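Local coordinates for molybdopterin-guanine dinucleotide biosynthesis adapter protein (Escherichia coli, PDB 1NP6) that binds GTP, hydrolyses it weakly, and may act as a homodimeric adapter that makes synthesis and use of the molybdopterin-guanine dinucleotide cofactor more efficient, at residues B[10-15]-B[110-115]; B[118-123]-B[140-145]. One frame throughout, in Å; residues are numbered along the deposited sequence.

Overall arrangement
Contact 2 pairs two strands of the parallel sheet of a P-loop NTPase fold; contact 1 sets a loop against strand 8-12 of the same sheet. They meet between strands 8-12 and 116-120, centres about 15 Å apart. Ala12 O of contact 1 and Leu119 N of contact 2 lie 3.0 Å apart, probably hydrogen-bonded, and Phe11 CD2 packs against Leu119 CD2 at 3.9 Å. Segment 10-15 runs from its strand into the phosphate-binding loop. The nucleotide site, inferred to include Gly16 to Thr20, lies close: the side chains of Phe11 and Leu119 are each about 4 Å from that of Lys19, and that of Leu119 about 6 Å from a sulfate probably from the crystallisation liquor.

Contact 1. Residues B[10-15]-B[110-115]; sequences AFAAWS and KHEEIA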
ATOM      1  N   ALA B  10      -4.365   8.762 -18.537  1.00 31.63           N
ATOM      2  CA  ALA B  10      -5.046   9.695 -17.638  1.00 32.93           C
ATOM      3  C   ALA B  10      -6.417  10.118 -18.163  1.00 28.40           C
ATOM      4  O   ALA B  10      -6.637  10.187 -19.372  1.00 28.28           O
ATOM      5  CB  ALA B  10      -4.185  10.930 -17.383  1.00 34.58           C
ATOM      6  N   PHE B  11      -7.315  10.418 -17.230  1.00 30.27           N
ATOM      7  CA  PHE B  11      -8.595  11.045 -17.511  1.00 29.24           C
ATOM      8  C   PHE B  11      -8.609  12.409 -16.844  1.00 28.93           C
ATOM      9  O   PHE B  11      -8.371  12.522 -15.639  1.00 45.69           O
ATOM     10  CB  PHE B  11      -9.754  10.168 -16.996  1.00 31.66           C
ATOM     11  CG  PHE B  11     -10.141   9.073 -17.961  1.00 36.57           C
ATOM     12  CD1 PHE B  11      -9.425   7.891 -18.003  1.00 38.97           C
ATOM     13  CD2 PHE B  11     -11.175   9.258 -18.867  1.00 37.88           C
ATOM     14  CE1 PHE B  11      -9.738   6.903 -18.918  1.00 31.62           C
ATOM     15  CE2 PHE B  11     -11.500   8.264 -19.783  1.00 34.21           C
ATOM     16  CZ  PHE B  11     -10.786   7.088 -19.804  1.00 34.13           C
ATOM     17  N   ALA B  12      -8.858  13.447 -17.636  1.00 31.25           N
ATOM     18  CA  ALA B  12      -8.749  14.799 -17.129  1.00 30.47           C
ATOM     19  C   ALA B  12     -10.002  15.610 -17.392  1.00 27.63           C
ATOM     20  O   ALA B  12     -10.571  15.552 -18.483  1.00 33.83           O
ATOM     21  CB  ALA B  12      -7.504  15.494 -17.734  1.00 33.22           C
ATOM     22  N   ALA B  13     -10.416  16.377 -16.381  1.00 35.43           N
ATOM     23  CA  ALA B  13     -11.577  17.261 -16.453  1.00 32.79           C
ATOM     24  C   ALA B  13     -11.590  18.271 -15.305  1.00 33.28           C
ATOM     25  O   ALA B  13     -11.020  18.020 -14.233  1.00 39.29           O
ATOM     26  CB  ALA B  13     -12.893  16.452 -16.458  1.00 36.80           C
ATOM     27  N   TRP B  14     -12.234  19.412 -15.538  1.00 38.38           N
ATOM     28  CA  TRP B  14     -12.548  20.367 -14.471  1.00 44.36           C
ATOM     29  C   TRP B  14     -13.413  19.686 -13.420  1.00 46.53           C
ATOM     30  O   TRP B  14     -14.255  18.856 -13.760  1.00 40.98           O
ATOM     31  CB  TRP B  14     -13.360  21.549 -15.016  1.00 48.26           C
ATOM     32  CG  TRP B  14     -12.686  22.427 -16.044  1.00 54.80           C
ATOM     33  CD1 TRP B  14     -11.532  23.168 -15.885  1.00 42.13           C
ATOM     34  CD2 TRP B  14     -13.143  22.683 -17.378  1.00 37.02           C
ATOM     35  NE1 TRP B  14     -11.252  23.853 -17.043  1.00 43.34           N
ATOM     36  CE2 TRP B  14     -12.218  23.577 -17.978  1.00 37.64           C
ATOM     37  CE3 TRP B  14     -14.239  22.250 -18.135  1.00 43.56           C
ATOM     38  CZ2 TRP B  14     -12.360  24.037 -19.298  1.00 38.17           C
ATOM     39  CZ3 TRP B  14     -14.375  22.703 -19.454  1.00 46.72           C
ATOM     40  CH2 TRP B  14     -13.438  23.589 -20.016  1.00 52.66           C
ATOM     41  N   SER B  15     -13.216  20.066 -12.156  1.00 41.91           N
ATOM     42  CA  SER B  15     -14.024  19.598 -11.031  1.00 48.06           C
ATOM     43  C   SER B  15     -15.528  19.642 -11.336  1.00 45.38           C
ATOM     44  O   SER B  15     -16.044  20.655 -11.825  1.00 46.80           O
ATOM     45  CB  SER B  15     -13.714  20.458  -9.795  1.00 57.83           C
ATOM     46  OG  SER B  15     -14.268  19.906  -8.613  1.00 68.99           O
ATOM     47  N   LYS B 110      -2.828  17.419 -10.390  1.00 68.50           N
ATOM     48  CA  LYS B 110      -2.681  18.736 -11.019  1.00 71.60           C
ATOM     49  C   LYS B 110      -1.866  18.655 -12.310  1.00 68.47           C
ATOM     50  O   LYS B 110      -2.224  19.269 -13.318  1.00 59.59           O
ATOM     51  CB  LYS B 110      -2.006  19.711 -10.051  1.00 77.97           C
ATOM     52  CG  LYS B 110      -2.767  21.009  -9.816  1.00 86.16           C
ATOM     53  CD  LYS B 110      -2.032  21.911  -8.823  1.00 72.92           C
ATOM     54  CE  LYS B 110      -2.494  21.665  -7.389  1.00 81.58           C
ATOM     55  NZ  LYS B 110      -1.725  20.563  -6.744  1.00 76.96           N
ATOM     56  N   HIS B 111      -0.778  17.887 -12.274  1.00 61.20           N
ATOM     57  CA  HIS B 111       0.073  17.703 -13.440  1.00 62.91           C
ATOM     58  C   HIS B 111       0.194  16.229 -13.815  1.00 68.45           C
ATOM     59  O   HIS B 111       0.686  15.414 -13.022  1.00 71.22           O
ATOM     60  CB  HIS B 111       1.447  18.322 -13.195  1.00 72.43           C
ATOM     61  CG  HIS B 111       1.403  19.802 -12.958  1.00 89.17           C
ATOM     62  ND1 HIS B 111       1.749  20.722 -13.924  1.00 92.19           N
ATOM     63  CD2 HIS B 111       1.047  20.519 -11.864  1.00 88.37           C
ATOM     64  CE1 HIS B 111       1.613  21.943 -13.434  1.00 91.09           C
ATOM     65  NE2 HIS B 111       1.188  21.847 -12.187  1.00 86.94           N
ATOM     66  N   GLU B 112      -0.276  15.899 -15.021  1.00 63.48           N
ATOM     67  CA  GLU B 112      -0.263  14.527 -15.556  1.00 60.29           C
ATOM     68  C   GLU B 112       0.218  14.496 -17.005  1.00 52.25           C
ATOM     69  O   GLU B 112      -0.551  14.768 -17.935  1.00 58.07           O
ATOM     70  CB  GLU B 112      -1.652  13.866 -15.445  1.00 53.11           C
ATOM     71  CG  GLU B 112      -2.649  14.653 -14.616  1.00 63.30           C
ATOM     72  CD  GLU B 112      -3.953  13.915 -14.388  1.00 59.20           C
ATOM     73  OE1 GLU B 112      -4.930  14.217 -15.104  1.00 40.61           O
ATOM     74  OE2 GLU B 112      -3.995  13.060 -13.480  1.00 45.12           O
ATOM     75  N   GLU B 113       1.483  14.130 -17.195  1.00 65.64           N
ATOM     76  CA  GLU B 113       2.140  14.264 -18.495  1.00 60.91           C
ATOM     77  C   GLU B 113       2.266  12.942 -19.261  1.00 67.52           C
ATOM     78  O   GLU B 113       3.377  12.458 -19.522  1.00 62.62           O
ATOM     79  CB  GLU B 113       3.497  14.955 -18.317  1.00 73.97           C
ATOM     80  CG  GLU B 113       3.388  16.439 -17.970  1.00 81.47           C
ATOM     81  CD  GLU B 113       3.345  16.722 -16.471  1.00 88.78           C
ATOM     82  OE1 GLU B 113       2.913  15.847 -15.686  1.00 95.19           O
ATOM     83  OE2 GLU B 113       3.739  17.838 -16.069  1.00 94.36           O
ATOM     84  N   ILE B 114       1.108  12.377 -19.630  1.00 53.69           N
ATOM     85  CA  ILE B 114       1.006  11.102 -20.366  1.00 46.40           C
ATOM     86  C   ILE B 114      -0.259  11.083 -21.257  1.00 29.65           C
ATOM     87  O   ILE B 114      -1.067  11.997 -21.176  1.00 44.09           O
ATOM     88  CB  ILE B 114       0.984   9.910 -19.373  1.00 54.75           C
ATOM     89  CG1 ILE B 114       0.617  10.375 -17.953  1.00 65.76           C
ATOM     90  CG2 ILE B 114       2.331   9.188 -19.371  1.00 66.62           C
ATOM     91  CD1 ILE B 114      -0.701   9.826 -17.426  1.00 35.32           C
ATOM     92  N   ALA B 115      -0.400  10.069 -22.115  1.00 32.39           N
ATOM     93  CA  ALA B 115      -1.629   9.882 -22.913  1.00 45.04           C
ATOM     94  C   ALA B 115      -2.865  10.168 -22.056  1.00 35.12           C
ATOM     95  O   ALA B 115      -2.911   9.764 -20.890  1.00 30.23           O
ATOM     96  CB  ALA B 115      -1.701   8.479 -23.485  1.00 37.11           C
TER
HETATM   97  O   HOH W   1      -7.164  13.948 -13.774  1.00 43.47           O
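Ala10 presses its CB against the end of the Ile114 side chain, 3.7 Å from CD1, the one direct apolar touch between the two segments. Just beside it, the backbone bond Ala10 N to Ala115 O, 2.9 Å long and nearly straight at 175°, ties the strand to the end of the 110-115 loop.

Farther along the same face, Glu112 stretches out from the loop, its chain extended beyond CG, and brings its carboxylate over the two alanines that point toward it. OE1 is 4.1 Å from Ala10 CB and 3.9 Å from Ala12 CB, so a buried acid rests on two methyl groups. Water 1 donates one hydrogen to Glu112 OE1 at 2.6 Å and the other to Phe11 O, also at 2.6 Å, bridging side chain and strand backbone where no direct bond is made. The other carboxylate oxygen, OE2, takes a weak hydrogen bond from Phe109 N.

The loop therefore lies over Ala10 and Ala12 on one face of strand 8-12, while Phe11 points to the other and packs on Leu23 and Leu26 of helix 19-32. Within the sheet the strand is held on both edges, Phe11 bonding to Val106 of strand 103-107 and Ala10 and Ala12 to Ile117 of strand 116-120.

Contact 2. Residues B[118-123]-B[140-145]; sequences VLFRDG and VASDVP
Phe120 loses the most surface here, and it meets the other segment with one edge of its ring. CG stands anti to the backbone N (chi1 -179°), and from there the ring presents CD2 to Ser142 OG and CE2 to Val144 CG2, each at 3.5 Å; both partners lie near the ring plane. Ser142 OG is itself engaged, donating to a lone pair of Val144 O at 2.9 Å, which links the last strand residue to the valine that meets the ring.

Asp143 has the next largest surface covered by the contact and binds the turn that follows the other strand. Its OD1 accepts the Asp122 amide at 2.9 Å on the syn side, with the N-H aimed almost straight (166°). OD2 takes a hydrogen from water 2, which in turn accepts the Gly123 amide, so a single carboxylate holds two successive N-H groups, one directly and one through water. Arg121 meets OD2 through its aliphatic part, CG at 3.2 Å. Its guanidinium turns to the phosphate-binding loop instead, where NH1 bonds to Gly16 O, and NE stays 5.3 Å from Asp143 OD2.

Val118 belongs to the regular pairing. Its carbonyl O accepts Ala141 N and lies 3.1 Å from Val140 CA, a CA-H...O contact, while Val118 CB stays 4.4 Å from Val140 CG2. Ala141 O then accepts Phe120 N at 2.9 Å, and the ladder fades in a weak bond from Asp143 N to Phe120 O. On the face opposite Phe120, Leu119 CD2 touches Ala141 CB, and the leucine packs on Leu22 of helix 19-32. Strands 116-120 and 137-142 thus run parallel side by side, as is characteristic of the central sheet of P-loop NTPases.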
ATOM      1  N   VAL B 118      -9.777  13.686 -22.305  1.00 24.50           N
ATOM      2  CA  VAL B 118     -10.323  14.883 -21.669  1.00 30.40           C
ATOM      3  C   VAL B 118     -11.858  14.811 -21.760  1.00 32.48           C
ATOM      4  O   VAL B 118     -12.389  14.373 -22.758  1.00 35.22           O
ATOM      5  CB  VAL B 118      -9.807  16.169 -22.370  1.00 43.86           C
ATOM      6  CG1 VAL B 118     -10.525  17.447 -21.875  1.00 35.61           C
ATOM      7  CG2 VAL B 118      -8.310  16.296 -22.169  1.00 40.97           C
ATOM      8  N   LEU B 119     -12.543  15.226 -20.704  1.00 34.02           N
ATOM      9  CA  LEU B 119     -14.009  15.138 -20.654  1.00 32.58           C
ATOM     10  C   LEU B 119     -14.649  16.515 -20.749  1.00 36.13           C
ATOM     11  O   LEU B 119     -14.058  17.503 -20.297  1.00 39.87           O
ATOM     12  CB  LEU B 119     -14.449  14.432 -19.365  1.00 25.98           C
ATOM     13  CG  LEU B 119     -13.670  13.182 -18.909  1.00 25.56           C
ATOM     14  CD1 LEU B 119     -14.236  12.673 -17.602  1.00 36.21           C
ATOM     15  CD2 LEU B 119     -13.630  12.044 -19.951  1.00 26.58           C
ATOM     16  N   PHE B 120     -15.836  16.582 -21.360  1.00 34.43           N
ATOM     17  CA  PHE B 120     -16.629  17.817 -21.441  1.00 29.34           C
ATOM     18  C   PHE B 120     -18.121  17.513 -21.272  1.00 38.92           C
ATOM     19  O   PHE B 120     -18.664  16.670 -21.972  1.00 29.59           O
ATOM     20  CB  PHE B 120     -16.399  18.538 -22.791  1.00 38.86           C
ATOM     21  CG  PHE B 120     -17.161  19.842 -22.931  1.00 39.04           C
ATOM     22  CD1 PHE B 120     -16.666  21.024 -22.360  1.00 31.61           C
ATOM     23  CD2 PHE B 120     -18.373  19.893 -23.624  1.00 29.92           C
ATOM     24  CE1 PHE B 120     -17.380  22.230 -22.456  1.00 26.59           C
ATOM     25  CE2 PHE B 120     -19.099  21.102 -23.731  1.00 40.39           C
ATOM     26  CZ  PHE B 120     -18.584  22.279 -23.160  1.00 41.66           C
ATOM     27  N   ARG B 121     -18.762  18.208 -20.343  1.00 33.67           N
ATOM     28  CA  ARG B 121     -20.220  18.191 -20.208  1.00 41.63           C
ATOM     29  C   ARG B 121     -20.739  19.612 -20.324  1.00 35.62           C
ATOM     30  O   ARG B 121     -20.341  20.494 -19.548  1.00 36.42           O
ATOM     31  CB  ARG B 121     -20.658  17.564 -18.867  1.00 34.46           C
ATOM     32  CG  ARG B 121     -22.167  17.322 -18.796  1.00 50.11           C
ATOM     33  CD  ARG B 121     -22.717  16.748 -17.497  1.00 75.66           C
ATOM     34  NE  ARG B 121     -22.911  17.784 -16.487  1.00 76.76           N
ATOM     35  CZ  ARG B 121     -22.068  17.977 -15.491  1.00 59.24           C
ATOM     36  NH1 ARG B 121     -21.010  17.193 -15.395  1.00 45.72           N
ATOM     37  NH2 ARG B 121     -22.273  18.935 -14.600  1.00 49.08           N
ATOM     38  N   ASP B 122     -21.627  19.840 -21.291  1.00 32.30           N
ATOM     39  CA  ASP B 122     -22.107  21.187 -21.588  1.00 47.28           C
ATOM     40  C   ASP B 122     -22.695  21.892 -20.355  1.00 48.36           C
ATOM     41  O   ASP B 122     -22.377  23.050 -20.097  1.00 49.77           O
ATOM     42  CB  ASP B 122     -23.118  21.152 -22.738  1.00 50.95           C
ATOM     43  CG  ASP B 122     -23.243  22.494 -23.461  1.00 70.41           C
ATOM     44  OD1 ASP B 122     -24.376  23.013 -23.507  1.00 72.39           O
ATOM     45  OD2 ASP B 122     -22.287  23.096 -24.026  1.00 53.40           O
ATOM     46  N   GLY B 123     -23.522  21.179 -19.589  1.00 44.37           N
ATOM     47  CA  GLY B 123     -24.202  21.737 -18.433  1.00 53.70           C
ATOM     48  C   GLY B 123     -23.333  22.068 -17.226  1.00 59.97           C
ATOM     49  O   GLY B 123     -23.856  22.387 -16.166  1.00 58.52           O
ATOM     50  N   VAL B 140     -11.407  13.501 -26.814  1.00 41.53           N
ATOM     51  CA  VAL B 140     -12.285  14.231 -25.893  1.00 33.43           C
ATOM     52  C   VAL B 140     -13.612  13.469 -25.831  1.00 39.40           C
ATOM     53  O   VAL B 140     -14.239  13.292 -26.866  1.00 31.13           O
ATOM     54  CB  VAL B 140     -12.572  15.669 -26.387  1.00 37.31           C
ATOM     55  CG1 VAL B 140     -13.590  16.386 -25.497  1.00 28.96           C
ATOM     56  CG2 VAL B 140     -11.266  16.515 -26.464  1.00 27.64           C
ATOM     57  N   ALA B 141     -14.016  13.012 -24.642  1.00 34.65           N
ATOM     58  CA  ALA B 141     -15.362  12.420 -24.442  1.00 28.58           C
ATOM     59  C   ALA B 141     -16.337  13.518 -24.050  1.00 27.59           C
ATOM     60  O   ALA B 141     -16.151  14.206 -23.032  1.00 35.34           O
ATOM     61  CB  ALA B 141     -15.320  11.337 -23.381  1.00 34.47           C
ATOM     62  N   SER B 142     -17.371  13.698 -24.869  1.00 32.19           N
ATOM     63  CA  SER B 142     -18.251  14.847 -24.754  1.00 26.28           C
ATOM     64  C   SER B 142     -19.747  14.479 -24.841  1.00 32.02           C
ATOM     65  O   SER B 142     -20.092  13.470 -25.418  1.00 33.26           O
ATOM     66  CB  SER B 142     -17.986  15.834 -25.884  1.00 27.12           C
ATOM     67  OG  SER B 142     -18.694  17.041 -25.649  1.00 36.05           O
ATOM     68  N   ASP B 143     -20.621  15.339 -24.315  1.00 35.73           N
ATOM     69  CA  ASP B 143     -22.063  15.129 -24.498  1.00 41.66           C
ATOM     70  C   ASP B 143     -22.635  16.025 -25.609  1.00 46.90           C
ATOM     71  O   ASP B 143     -23.820  15.995 -25.911  1.00 35.55           O
ATOM     72  CB  ASP B 143     -22.838  15.191 -23.168  1.00 31.77           C
ATOM     73  CG  ASP B 143     -22.896  16.579 -22.549  1.00 49.15           C
ATOM     74  OD1 ASP B 143     -22.176  17.519 -22.961  1.00 27.37           O
ATOM     75  OD2 ASP B 143     -23.677  16.822 -21.616  1.00 48.80           O
ATOM     76  N   VAL B 144     -21.760  16.794 -26.248  1.00 31.04           N
ATOM     77  CA  VAL B 144     -22.145  17.607 -27.396  1.00 39.71           C
ATOM     78  C   VAL B 144     -21.146  17.397 -28.534  1.00 52.87           C
ATOM     79  O   VAL B 144     -19.956  17.169 -28.284  1.00 40.94           O
ATOM     80  CB  VAL B 144     -22.238  19.126 -27.059  1.00 41.97           C
ATOM     81  CG1 VAL B 144     -23.487  19.434 -26.248  1.00 51.69           C
ATOM     82  CG2 VAL B 144     -20.971  19.623 -26.355  1.00 48.48           C
ATOM     83  N   PRO B 145     -21.609  17.487 -29.781  1.00 50.19           N
ATOM     84  CA  PRO B 145     -20.711  17.302 -30.920  1.00 54.20           C
ATOM     85  C   PRO B 145     -19.693  18.430 -30.901  1.00 39.94           C
ATOM     86  O   PRO B 145     -20.046  19.587 -30.645  1.00 43.52           O
ATOM     87  CB  PRO B 145     -21.654  17.416 -32.132  1.00 55.46           C
ATOM     88  CG  PRO B 145     -22.776  18.234 -31.649  1.00 53.12           C
ATOM     89  CD  PRO B 145     -22.981  17.808 -30.217  1.00 66.63           C
TER
HETATM   90  O   HOH W   2     -24.507  18.736 -20.249  1.00 42.97           O